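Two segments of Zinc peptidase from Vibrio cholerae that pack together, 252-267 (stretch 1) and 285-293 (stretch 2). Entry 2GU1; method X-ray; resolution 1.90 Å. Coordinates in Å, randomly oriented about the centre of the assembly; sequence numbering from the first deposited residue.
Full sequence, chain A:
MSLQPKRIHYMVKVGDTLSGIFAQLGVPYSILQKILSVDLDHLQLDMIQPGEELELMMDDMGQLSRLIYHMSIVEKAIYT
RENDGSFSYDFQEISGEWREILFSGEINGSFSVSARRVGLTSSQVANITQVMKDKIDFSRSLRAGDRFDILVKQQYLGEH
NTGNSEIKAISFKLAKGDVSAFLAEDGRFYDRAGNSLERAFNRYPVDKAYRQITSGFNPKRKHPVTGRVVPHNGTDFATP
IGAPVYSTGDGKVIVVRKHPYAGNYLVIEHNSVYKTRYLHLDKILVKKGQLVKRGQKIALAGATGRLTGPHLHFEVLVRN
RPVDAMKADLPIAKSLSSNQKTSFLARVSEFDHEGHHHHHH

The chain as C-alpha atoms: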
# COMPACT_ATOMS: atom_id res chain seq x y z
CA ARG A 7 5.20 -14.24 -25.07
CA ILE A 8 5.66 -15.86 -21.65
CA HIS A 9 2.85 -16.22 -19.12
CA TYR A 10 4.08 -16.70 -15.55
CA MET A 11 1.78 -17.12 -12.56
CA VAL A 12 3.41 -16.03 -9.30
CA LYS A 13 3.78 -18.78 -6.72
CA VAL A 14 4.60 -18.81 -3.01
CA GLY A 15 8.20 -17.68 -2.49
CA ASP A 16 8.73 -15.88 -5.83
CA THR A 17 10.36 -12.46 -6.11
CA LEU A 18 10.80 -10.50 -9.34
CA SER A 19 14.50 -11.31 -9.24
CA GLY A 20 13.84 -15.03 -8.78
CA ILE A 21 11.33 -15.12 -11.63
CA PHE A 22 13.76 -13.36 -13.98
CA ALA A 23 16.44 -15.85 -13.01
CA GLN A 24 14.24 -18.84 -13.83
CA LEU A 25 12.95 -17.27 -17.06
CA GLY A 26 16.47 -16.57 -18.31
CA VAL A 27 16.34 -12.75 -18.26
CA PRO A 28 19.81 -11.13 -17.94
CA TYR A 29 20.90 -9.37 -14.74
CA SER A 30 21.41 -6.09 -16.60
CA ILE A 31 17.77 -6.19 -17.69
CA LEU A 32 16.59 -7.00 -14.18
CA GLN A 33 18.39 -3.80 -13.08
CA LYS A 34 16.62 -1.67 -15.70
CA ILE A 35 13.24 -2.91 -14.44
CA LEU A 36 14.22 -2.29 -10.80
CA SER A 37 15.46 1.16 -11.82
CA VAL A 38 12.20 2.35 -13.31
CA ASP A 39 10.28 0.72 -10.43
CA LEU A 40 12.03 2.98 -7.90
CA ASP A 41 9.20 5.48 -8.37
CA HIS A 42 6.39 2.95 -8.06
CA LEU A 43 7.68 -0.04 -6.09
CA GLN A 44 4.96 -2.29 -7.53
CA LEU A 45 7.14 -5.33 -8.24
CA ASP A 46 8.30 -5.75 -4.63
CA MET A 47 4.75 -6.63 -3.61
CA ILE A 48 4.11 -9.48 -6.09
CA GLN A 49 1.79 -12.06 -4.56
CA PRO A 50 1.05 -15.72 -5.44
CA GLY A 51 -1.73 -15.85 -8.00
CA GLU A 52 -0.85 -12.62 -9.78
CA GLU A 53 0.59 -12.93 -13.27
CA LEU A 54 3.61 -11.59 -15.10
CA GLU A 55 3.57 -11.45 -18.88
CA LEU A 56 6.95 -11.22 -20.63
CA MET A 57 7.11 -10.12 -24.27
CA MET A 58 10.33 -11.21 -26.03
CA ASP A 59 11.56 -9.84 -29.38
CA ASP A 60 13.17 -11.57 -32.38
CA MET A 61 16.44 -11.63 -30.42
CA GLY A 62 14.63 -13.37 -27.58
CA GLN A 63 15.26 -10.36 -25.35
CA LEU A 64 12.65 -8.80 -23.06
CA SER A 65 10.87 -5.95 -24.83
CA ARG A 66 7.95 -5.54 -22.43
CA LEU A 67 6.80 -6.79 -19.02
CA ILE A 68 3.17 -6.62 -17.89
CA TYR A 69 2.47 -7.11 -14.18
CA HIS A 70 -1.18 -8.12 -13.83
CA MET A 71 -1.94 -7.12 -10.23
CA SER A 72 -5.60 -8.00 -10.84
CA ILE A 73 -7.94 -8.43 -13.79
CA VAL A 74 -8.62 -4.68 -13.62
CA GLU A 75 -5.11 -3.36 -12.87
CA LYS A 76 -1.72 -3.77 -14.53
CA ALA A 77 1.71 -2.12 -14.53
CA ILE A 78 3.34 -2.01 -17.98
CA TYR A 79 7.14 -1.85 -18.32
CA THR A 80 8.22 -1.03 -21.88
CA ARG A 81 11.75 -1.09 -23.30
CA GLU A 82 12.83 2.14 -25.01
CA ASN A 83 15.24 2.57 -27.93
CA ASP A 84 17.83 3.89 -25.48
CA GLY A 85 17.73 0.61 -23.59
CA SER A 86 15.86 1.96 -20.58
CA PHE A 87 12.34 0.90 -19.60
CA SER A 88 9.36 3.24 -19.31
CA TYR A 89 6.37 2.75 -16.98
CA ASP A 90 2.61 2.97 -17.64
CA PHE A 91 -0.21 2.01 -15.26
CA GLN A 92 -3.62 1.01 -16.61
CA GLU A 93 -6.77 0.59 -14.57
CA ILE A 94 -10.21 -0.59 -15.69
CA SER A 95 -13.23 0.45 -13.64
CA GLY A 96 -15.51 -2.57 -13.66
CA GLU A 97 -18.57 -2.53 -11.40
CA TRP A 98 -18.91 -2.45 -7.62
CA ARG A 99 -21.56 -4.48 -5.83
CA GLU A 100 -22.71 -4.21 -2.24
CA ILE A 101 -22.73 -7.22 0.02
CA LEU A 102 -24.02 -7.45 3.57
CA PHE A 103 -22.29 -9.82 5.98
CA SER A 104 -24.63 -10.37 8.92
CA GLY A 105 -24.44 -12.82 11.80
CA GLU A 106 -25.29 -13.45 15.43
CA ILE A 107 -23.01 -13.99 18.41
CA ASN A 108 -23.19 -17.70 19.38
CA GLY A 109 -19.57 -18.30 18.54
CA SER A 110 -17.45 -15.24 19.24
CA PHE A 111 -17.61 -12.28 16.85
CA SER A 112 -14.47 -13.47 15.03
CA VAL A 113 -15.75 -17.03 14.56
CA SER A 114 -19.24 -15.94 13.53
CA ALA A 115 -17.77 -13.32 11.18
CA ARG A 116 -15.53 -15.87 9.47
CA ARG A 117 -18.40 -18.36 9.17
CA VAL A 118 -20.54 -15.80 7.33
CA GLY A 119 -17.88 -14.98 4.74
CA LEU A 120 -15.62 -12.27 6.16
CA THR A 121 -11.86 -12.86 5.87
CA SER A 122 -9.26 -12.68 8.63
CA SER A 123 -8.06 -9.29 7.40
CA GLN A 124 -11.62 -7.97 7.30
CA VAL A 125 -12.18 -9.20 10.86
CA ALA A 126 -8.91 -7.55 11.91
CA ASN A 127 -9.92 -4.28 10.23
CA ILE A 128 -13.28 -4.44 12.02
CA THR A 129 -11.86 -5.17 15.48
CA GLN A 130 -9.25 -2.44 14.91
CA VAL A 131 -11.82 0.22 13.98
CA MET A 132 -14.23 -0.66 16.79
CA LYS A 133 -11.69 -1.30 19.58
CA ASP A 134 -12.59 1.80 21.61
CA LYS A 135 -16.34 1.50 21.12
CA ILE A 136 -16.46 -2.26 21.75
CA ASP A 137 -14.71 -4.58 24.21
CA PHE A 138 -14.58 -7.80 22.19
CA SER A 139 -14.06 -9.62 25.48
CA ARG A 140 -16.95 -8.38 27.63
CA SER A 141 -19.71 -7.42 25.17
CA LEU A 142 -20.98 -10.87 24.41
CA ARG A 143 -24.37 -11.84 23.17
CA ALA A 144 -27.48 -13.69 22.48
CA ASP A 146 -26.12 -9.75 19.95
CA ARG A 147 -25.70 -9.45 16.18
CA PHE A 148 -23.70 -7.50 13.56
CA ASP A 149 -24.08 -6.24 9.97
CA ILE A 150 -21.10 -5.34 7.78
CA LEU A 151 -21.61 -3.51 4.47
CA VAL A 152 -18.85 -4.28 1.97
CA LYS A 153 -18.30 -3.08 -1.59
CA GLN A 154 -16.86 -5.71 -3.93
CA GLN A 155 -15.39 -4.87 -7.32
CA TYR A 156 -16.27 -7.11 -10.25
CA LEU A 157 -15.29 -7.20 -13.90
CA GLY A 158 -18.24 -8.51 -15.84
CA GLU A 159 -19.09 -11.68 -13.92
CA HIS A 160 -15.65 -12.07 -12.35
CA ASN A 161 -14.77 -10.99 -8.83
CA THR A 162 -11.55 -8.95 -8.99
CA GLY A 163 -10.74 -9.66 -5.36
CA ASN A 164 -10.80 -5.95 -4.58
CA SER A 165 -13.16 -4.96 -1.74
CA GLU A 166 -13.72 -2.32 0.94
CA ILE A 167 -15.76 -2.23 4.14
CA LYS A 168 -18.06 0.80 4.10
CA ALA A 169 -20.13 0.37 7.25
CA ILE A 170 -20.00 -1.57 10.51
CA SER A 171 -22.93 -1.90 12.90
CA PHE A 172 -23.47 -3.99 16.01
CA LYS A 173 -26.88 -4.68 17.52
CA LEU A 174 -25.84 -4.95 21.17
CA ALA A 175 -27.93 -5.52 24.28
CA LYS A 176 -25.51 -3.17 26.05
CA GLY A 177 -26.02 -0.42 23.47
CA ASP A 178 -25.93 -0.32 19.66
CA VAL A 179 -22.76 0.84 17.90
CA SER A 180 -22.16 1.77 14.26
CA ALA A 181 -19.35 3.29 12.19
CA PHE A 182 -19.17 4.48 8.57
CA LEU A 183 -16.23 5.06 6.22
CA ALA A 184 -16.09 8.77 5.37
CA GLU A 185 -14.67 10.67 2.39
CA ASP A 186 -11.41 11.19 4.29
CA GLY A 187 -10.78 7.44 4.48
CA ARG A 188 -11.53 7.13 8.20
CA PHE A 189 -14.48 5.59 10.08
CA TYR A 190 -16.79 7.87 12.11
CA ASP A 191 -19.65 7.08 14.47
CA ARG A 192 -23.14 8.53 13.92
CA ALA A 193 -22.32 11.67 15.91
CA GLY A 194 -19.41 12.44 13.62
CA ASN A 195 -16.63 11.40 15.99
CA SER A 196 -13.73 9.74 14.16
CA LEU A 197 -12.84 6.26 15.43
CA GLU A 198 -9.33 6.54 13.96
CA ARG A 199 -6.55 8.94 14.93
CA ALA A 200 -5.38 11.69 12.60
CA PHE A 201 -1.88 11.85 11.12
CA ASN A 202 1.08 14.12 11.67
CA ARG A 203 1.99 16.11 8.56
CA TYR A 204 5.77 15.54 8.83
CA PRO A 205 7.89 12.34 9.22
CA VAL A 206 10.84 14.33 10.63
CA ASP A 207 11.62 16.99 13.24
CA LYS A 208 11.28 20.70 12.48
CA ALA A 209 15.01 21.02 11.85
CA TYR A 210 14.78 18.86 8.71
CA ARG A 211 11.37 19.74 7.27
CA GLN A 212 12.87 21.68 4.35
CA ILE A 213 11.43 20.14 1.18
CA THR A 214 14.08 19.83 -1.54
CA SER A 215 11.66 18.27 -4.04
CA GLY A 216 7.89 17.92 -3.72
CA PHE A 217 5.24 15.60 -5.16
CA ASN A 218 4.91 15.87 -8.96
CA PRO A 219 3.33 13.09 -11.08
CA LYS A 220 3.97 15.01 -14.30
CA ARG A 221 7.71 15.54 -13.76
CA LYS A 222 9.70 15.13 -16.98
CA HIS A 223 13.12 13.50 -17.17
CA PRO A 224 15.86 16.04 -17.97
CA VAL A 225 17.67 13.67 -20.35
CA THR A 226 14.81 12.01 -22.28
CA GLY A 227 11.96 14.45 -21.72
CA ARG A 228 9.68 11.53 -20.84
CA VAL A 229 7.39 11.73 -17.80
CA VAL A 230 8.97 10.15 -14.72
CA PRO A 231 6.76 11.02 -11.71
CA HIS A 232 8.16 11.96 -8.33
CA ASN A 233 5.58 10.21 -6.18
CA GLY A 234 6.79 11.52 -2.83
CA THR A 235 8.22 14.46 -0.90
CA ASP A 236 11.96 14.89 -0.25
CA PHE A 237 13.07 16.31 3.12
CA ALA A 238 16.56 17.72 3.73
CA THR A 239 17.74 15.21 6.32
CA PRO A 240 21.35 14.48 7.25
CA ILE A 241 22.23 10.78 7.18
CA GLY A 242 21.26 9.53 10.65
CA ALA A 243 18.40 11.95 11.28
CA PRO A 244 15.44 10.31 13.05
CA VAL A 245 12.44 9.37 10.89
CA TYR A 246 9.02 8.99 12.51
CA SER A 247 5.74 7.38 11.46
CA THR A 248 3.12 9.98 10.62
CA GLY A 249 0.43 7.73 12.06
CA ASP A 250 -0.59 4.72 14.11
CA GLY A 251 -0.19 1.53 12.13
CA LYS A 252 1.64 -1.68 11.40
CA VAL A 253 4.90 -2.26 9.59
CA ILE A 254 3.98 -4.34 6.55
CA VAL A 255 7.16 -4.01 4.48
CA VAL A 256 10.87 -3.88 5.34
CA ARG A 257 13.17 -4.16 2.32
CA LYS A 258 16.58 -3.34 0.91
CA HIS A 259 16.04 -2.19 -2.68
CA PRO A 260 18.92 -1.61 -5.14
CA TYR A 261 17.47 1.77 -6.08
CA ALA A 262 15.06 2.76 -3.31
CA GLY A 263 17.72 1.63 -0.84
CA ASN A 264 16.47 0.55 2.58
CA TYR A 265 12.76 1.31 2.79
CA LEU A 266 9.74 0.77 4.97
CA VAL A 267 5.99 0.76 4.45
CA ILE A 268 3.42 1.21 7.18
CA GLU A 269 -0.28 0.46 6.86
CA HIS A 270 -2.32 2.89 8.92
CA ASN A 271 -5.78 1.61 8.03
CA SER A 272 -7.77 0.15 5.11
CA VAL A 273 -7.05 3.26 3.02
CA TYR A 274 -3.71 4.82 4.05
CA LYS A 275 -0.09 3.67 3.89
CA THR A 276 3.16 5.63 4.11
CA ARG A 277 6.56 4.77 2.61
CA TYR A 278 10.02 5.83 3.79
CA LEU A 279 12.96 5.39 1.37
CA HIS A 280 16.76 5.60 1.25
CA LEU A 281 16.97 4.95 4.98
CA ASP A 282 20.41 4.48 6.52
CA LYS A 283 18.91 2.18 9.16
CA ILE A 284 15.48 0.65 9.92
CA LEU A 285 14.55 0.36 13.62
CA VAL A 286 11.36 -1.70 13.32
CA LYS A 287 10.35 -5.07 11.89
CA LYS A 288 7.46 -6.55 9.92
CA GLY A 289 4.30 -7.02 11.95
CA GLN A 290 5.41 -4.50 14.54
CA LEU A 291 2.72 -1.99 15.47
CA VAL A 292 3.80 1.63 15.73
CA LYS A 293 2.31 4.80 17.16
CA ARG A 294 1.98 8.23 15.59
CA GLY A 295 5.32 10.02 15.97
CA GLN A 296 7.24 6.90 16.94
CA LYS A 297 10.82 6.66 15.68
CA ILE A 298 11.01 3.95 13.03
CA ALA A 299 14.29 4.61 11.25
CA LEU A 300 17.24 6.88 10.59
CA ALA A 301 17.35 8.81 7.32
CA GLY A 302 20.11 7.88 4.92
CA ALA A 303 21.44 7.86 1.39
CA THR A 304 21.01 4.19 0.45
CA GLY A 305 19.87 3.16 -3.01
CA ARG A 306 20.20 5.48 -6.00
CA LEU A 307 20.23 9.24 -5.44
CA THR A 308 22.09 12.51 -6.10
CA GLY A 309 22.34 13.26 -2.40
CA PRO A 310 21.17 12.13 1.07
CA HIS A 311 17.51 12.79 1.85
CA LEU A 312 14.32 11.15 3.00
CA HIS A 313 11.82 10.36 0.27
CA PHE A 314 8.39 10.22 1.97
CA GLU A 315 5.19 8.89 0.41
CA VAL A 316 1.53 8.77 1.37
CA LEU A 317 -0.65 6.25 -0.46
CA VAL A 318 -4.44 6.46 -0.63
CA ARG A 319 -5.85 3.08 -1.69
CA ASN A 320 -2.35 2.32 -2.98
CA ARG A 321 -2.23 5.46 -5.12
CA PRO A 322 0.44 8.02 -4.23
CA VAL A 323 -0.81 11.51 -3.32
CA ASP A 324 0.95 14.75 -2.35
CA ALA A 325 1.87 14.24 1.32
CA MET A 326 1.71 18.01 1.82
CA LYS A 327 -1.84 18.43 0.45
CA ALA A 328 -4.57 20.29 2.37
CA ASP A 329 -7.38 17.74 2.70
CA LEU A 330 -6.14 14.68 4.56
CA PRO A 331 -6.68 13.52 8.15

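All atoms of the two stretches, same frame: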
# COMPACT_ATOMS: atom_id res chain seq x y z
N LYS A 252 0.83 -0.48 11.31
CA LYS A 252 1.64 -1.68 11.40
C LYS A 252 2.62 -1.77 10.25
O LYS A 252 2.27 -1.50 9.09
CB LYS A 252 0.73 -2.92 11.40
CG LYS A 252 1.49 -4.23 11.46
CD LYS A 252 0.53 -5.40 11.67
CE LYS A 252 -0.43 -5.55 10.51
NZ LYS A 252 0.29 -5.85 9.25
N VAL A 253 3.85 -2.12 10.58
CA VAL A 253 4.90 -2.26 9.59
C VAL A 253 4.54 -3.47 8.73
O VAL A 253 4.44 -4.59 9.24
CB VAL A 253 6.26 -2.51 10.27
CG1 VAL A 253 7.34 -2.63 9.22
CG2 VAL A 253 6.56 -1.38 11.23
N ILE A 254 4.34 -3.25 7.44
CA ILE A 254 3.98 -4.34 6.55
C ILE A 254 5.10 -4.69 5.58
O ILE A 254 5.11 -5.79 5.02
CB ILE A 254 2.70 -4.01 5.74
CG1 ILE A 254 2.90 -2.73 4.92
CG2 ILE A 254 1.52 -3.84 6.69
CD1 ILE A 254 1.69 -2.35 4.09
N VAL A 255 6.04 -3.77 5.39
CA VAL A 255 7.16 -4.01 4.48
C VAL A 255 8.47 -3.45 5.01
O VAL A 255 8.53 -2.33 5.50
CB VAL A 255 6.90 -3.38 3.10
CG1 VAL A 255 8.08 -3.63 2.18
CG2 VAL A 255 5.62 -3.95 2.51
N VAL A 256 9.53 -4.25 4.90
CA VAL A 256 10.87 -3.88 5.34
C VAL A 256 11.82 -4.48 4.32
O VAL A 256 12.13 -5.67 4.39
CB VAL A 256 11.20 -4.48 6.73
CG1 VAL A 256 12.61 -4.09 7.15
CG2 VAL A 256 10.20 -3.99 7.75
N ARG A 257 12.28 -3.67 3.37
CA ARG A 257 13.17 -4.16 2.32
C ARG A 257 14.41 -3.34 2.04
O ARG A 257 14.51 -2.17 2.42
CB ARG A 257 12.41 -4.29 1.00
CG ARG A 257 11.22 -5.20 1.01
CD ARG A 257 10.88 -5.63 -0.41
NE ARG A 257 9.56 -6.25 -0.50
CZ ARG A 257 9.17 -7.28 0.24
NH1 ARG A 257 10.01 -7.82 1.12
NH2 ARG A 257 7.95 -7.77 0.09
N LYS A 258 15.34 -3.98 1.34
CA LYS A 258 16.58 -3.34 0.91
C LYS A 258 16.48 -3.41 -0.62
O LYS A 258 16.66 -4.47 -1.21
CB LYS A 258 17.81 -4.12 1.38
CG LYS A 258 19.11 -3.32 1.29
CD LYS A 258 19.37 -2.81 -0.12
CE LYS A 258 20.18 -1.51 -0.12
NZ LYS A 258 20.35 -0.94 -1.49
N HIS A 259 16.19 -2.27 -1.24
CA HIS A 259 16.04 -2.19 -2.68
C HIS A 259 17.28 -1.57 -3.31
O HIS A 259 17.85 -0.62 -2.79
CB HIS A 259 14.79 -1.35 -2.98
CG HIS A 259 14.35 -1.38 -4.41
ND1 HIS A 259 14.98 -0.65 -5.40
CD2 HIS A 259 13.31 -2.01 -5.00
CE1 HIS A 259 14.34 -0.84 -6.54
NE2 HIS A 259 13.33 -1.66 -6.33
N PRO A 260 17.73 -2.12 -4.45
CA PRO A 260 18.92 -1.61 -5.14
C PRO A 260 18.85 -0.12 -5.46
O PRO A 260 19.87 0.58 -5.44
CB PRO A 260 18.99 -2.46 -6.41
CG PRO A 260 18.30 -3.74 -6.02
CD PRO A 260 17.14 -3.26 -5.19
N TYR A 261 17.65 0.37 -5.73
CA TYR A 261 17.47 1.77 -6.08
C TYR A 261 16.76 2.61 -5.03
O TYR A 261 17.11 3.78 -4.82
CB TYR A 261 16.74 1.85 -7.42
CG TYR A 261 17.57 1.24 -8.53
CD1 TYR A 261 18.56 1.99 -9.16
CD2 TYR A 261 17.45 -0.11 -8.86
CE1 TYR A 261 19.42 1.41 -10.09
CE2 TYR A 261 18.30 -0.70 -9.79
CZ TYR A 261 19.29 0.06 -10.40
OH TYR A 261 20.15 -0.53 -11.29
N ALA A 262 15.78 2.03 -4.35
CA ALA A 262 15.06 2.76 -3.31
C ALA A 262 15.84 2.63 -2.00
O ALA A 262 15.48 3.24 -0.99
CB ALA A 262 13.66 2.20 -3.15
N GLY A 263 16.90 1.84 -2.03
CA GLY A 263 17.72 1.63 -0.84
C GLY A 263 16.89 0.94 0.22
O GLY A 263 15.95 0.21 -0.11
N ASN A 264 17.23 1.14 1.49
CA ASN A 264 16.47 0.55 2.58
C ASN A 264 15.15 1.32 2.68
O ASN A 264 15.15 2.56 2.72
CB ASN A 264 17.21 0.68 3.91
CG ASN A 264 18.50 -0.11 3.94
OD1 ASN A 264 18.49 -1.32 3.73
ND2 ASN A 264 19.61 0.56 4.21
N TYR A 265 14.03 0.61 2.69
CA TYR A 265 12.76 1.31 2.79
C TYR A 265 11.75 0.57 3.64
O TYR A 265 11.89 -0.63 3.90
CB TYR A 265 12.21 1.67 1.39
CG TYR A 265 11.48 0.57 0.64
CD1 TYR A 265 10.11 0.38 0.80
CD2 TYR A 265 12.15 -0.22 -0.29
CE1 TYR A 265 9.41 -0.57 0.04
CE2 TYR A 265 11.47 -1.17 -1.06
CZ TYR A 265 10.10 -1.34 -0.89
OH TYR A 265 9.42 -2.24 -1.69
N LEU A 266 10.75 1.31 4.08
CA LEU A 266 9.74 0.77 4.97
C LEU A 266 8.37 1.23 4.51
O LEU A 266 8.22 2.30 3.91
CB LEU A 266 10.03 1.31 6.37
CG LEU A 266 9.58 0.67 7.68
CD1 LEU A 266 10.21 -0.70 7.85
CD2 LEU A 266 10.01 1.59 8.83
N VAL A 267 7.36 0.42 4.79
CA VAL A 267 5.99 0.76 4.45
C VAL A 267 5.12 0.44 5.66
O VAL A 267 5.22 -0.64 6.23
CB VAL A 267 5.46 -0.05 3.24
CG1 VAL A 267 3.99 0.32 2.99
CG2 VAL A 267 6.30 0.25 2.00
N LEU A 285 14.65 0.75 12.21
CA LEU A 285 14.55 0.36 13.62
C LEU A 285 13.33 -0.47 14.01
O LEU A 285 13.09 -0.69 15.21
CB LEU A 285 14.62 1.60 14.50
CG LEU A 285 15.90 2.44 14.42
CD1 LEU A 285 15.71 3.72 15.21
CD2 LEU A 285 17.08 1.64 14.98
N VAL A 286 12.55 -0.91 13.03
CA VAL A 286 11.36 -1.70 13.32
C VAL A 286 11.35 -2.93 12.42
O VAL A 286 12.15 -3.04 11.50
CB VAL A 286 10.06 -0.88 13.08
CG1 VAL A 286 9.91 0.18 14.15
CG2 VAL A 286 10.11 -0.23 11.71
N LYS A 287 10.44 -3.86 12.69
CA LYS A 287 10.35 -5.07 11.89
C LYS A 287 8.92 -5.33 11.43
O LYS A 287 7.98 -4.74 11.95
CB LYS A 287 10.84 -6.28 12.70
CG LYS A 287 10.84 -7.58 11.92
CD LYS A 287 11.27 -8.76 12.76
CE LYS A 287 11.23 -10.05 11.95
NZ LYS A 287 9.86 -10.30 11.40
N LYS A 288 8.78 -6.21 10.43
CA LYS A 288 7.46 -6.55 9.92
C LYS A 288 6.54 -6.97 11.06
O LYS A 288 6.99 -7.58 12.03
CB LYS A 288 7.55 -7.72 8.93
CG LYS A 288 7.93 -7.34 7.51
CD LYS A 288 7.62 -8.49 6.56
CE LYS A 288 6.14 -8.84 6.60
NZ LYS A 288 5.80 -10.03 5.76
N GLY A 289 5.26 -6.65 10.93
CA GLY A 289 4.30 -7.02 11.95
C GLY A 289 4.29 -6.14 13.18
O GLY A 289 3.33 -6.15 13.94
N GLN A 290 5.35 -5.37 13.38
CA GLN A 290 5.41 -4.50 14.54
C GLN A 290 4.42 -3.35 14.40
O GLN A 290 4.32 -2.73 13.34
CB GLN A 290 6.83 -3.95 14.74
CG GLN A 290 6.96 -3.05 15.96
CD GLN A 290 8.39 -2.60 16.22
OE1 GLN A 290 8.65 -1.90 17.20
NE2 GLN A 290 9.31 -3.01 15.36
N LEU A 291 3.68 -3.09 15.47
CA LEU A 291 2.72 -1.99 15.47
C LEU A 291 3.44 -0.75 15.97
O LEU A 291 4.22 -0.82 16.92
CB LEU A 291 1.53 -2.30 16.37
CG LEU A 291 0.27 -2.87 15.70
CD1 LEU A 291 0.61 -4.11 14.90
CD2 LEU A 291 -0.77 -3.17 16.77
N VAL A 292 3.17 0.38 15.34
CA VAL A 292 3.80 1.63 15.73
C VAL A 292 2.76 2.69 16.05
O VAL A 292 1.61 2.59 15.66
CB VAL A 292 4.74 2.14 14.62
CG1 VAL A 292 5.87 1.14 14.41
CG2 VAL A 292 3.96 2.34 13.32
N LYS A 293 3.19 3.71 16.79
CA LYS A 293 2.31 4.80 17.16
C LYS A 293 2.67 6.03 16.35
O LYS A 293 3.75 6.11 15.77
CB LYS A 293 2.48 5.13 18.65
CG LYS A 293 2.33 3.93 19.59
CD LYS A 293 0.90 3.42 19.65
CE LYS A 293 -0.03 4.49 20.19
NZ LYS A 293 0.40 4.98 21.53

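Packing of stretch 252-267 against stretch 285-293, which together bury 486 Å². At the apolar centre, the side chain of Val 253 (chi1 t) points toward stretch 2 and places its CG2 3.8 Å from CG2 of Val 286 and 4.1 Å from CG1 of Val 292. Leu 266, from the returning strand of stretch 1, closes the group: its CD2 lies 3.4 Å from CG2 of Val 286, the tightest of these apolar contacts. All four residues are buried, and their branched hydrocarbon side chains suit this buried place because they carry no polar group that would need a partner. Val 256, also directed toward stretch 2, extends the apolar surface outward, its CG2 4.1 Å from CG of Lys 288 and 3.8 Å from Lys 288 N.

Around this centre the backbone supplies the directional bonds. Val 253 uses both its main-chain polar atoms: its N donates to Gln 290 O (2.9 Å, nearly linear at 175°), and its O accepts from Gly 289 N (2.8 Å, 152°). The same Gln 290 O receives a CA-H...O contact from Lys 252 CA at 3.5 Å. These acceptors and donors are presented by a type II turn from Lys 287 to Gln 290, closed by Gln 290 N to Lys 287 O at 3.1 Å. Gly 289 occupies the turn position with phi 79°, a value that favours glycine. Beyond the turn, Lys 252 and Leu 291 form an antiparallel, non-hydrogen-bonded pair with CA atoms 4.2 Å apart and side chains on the same face, where Lys 252 CD meets Leu 291 CD1 at 3.5 Å.

At the edge, lysines contribute their aliphatic portions: Lys 252 CG lies 3.6 Å from Gly 289 O, and Lys 288 CE lies 3.6 Å from Ile 254 O. Such long chains can cover the contact while carrying a charged amine at their ends.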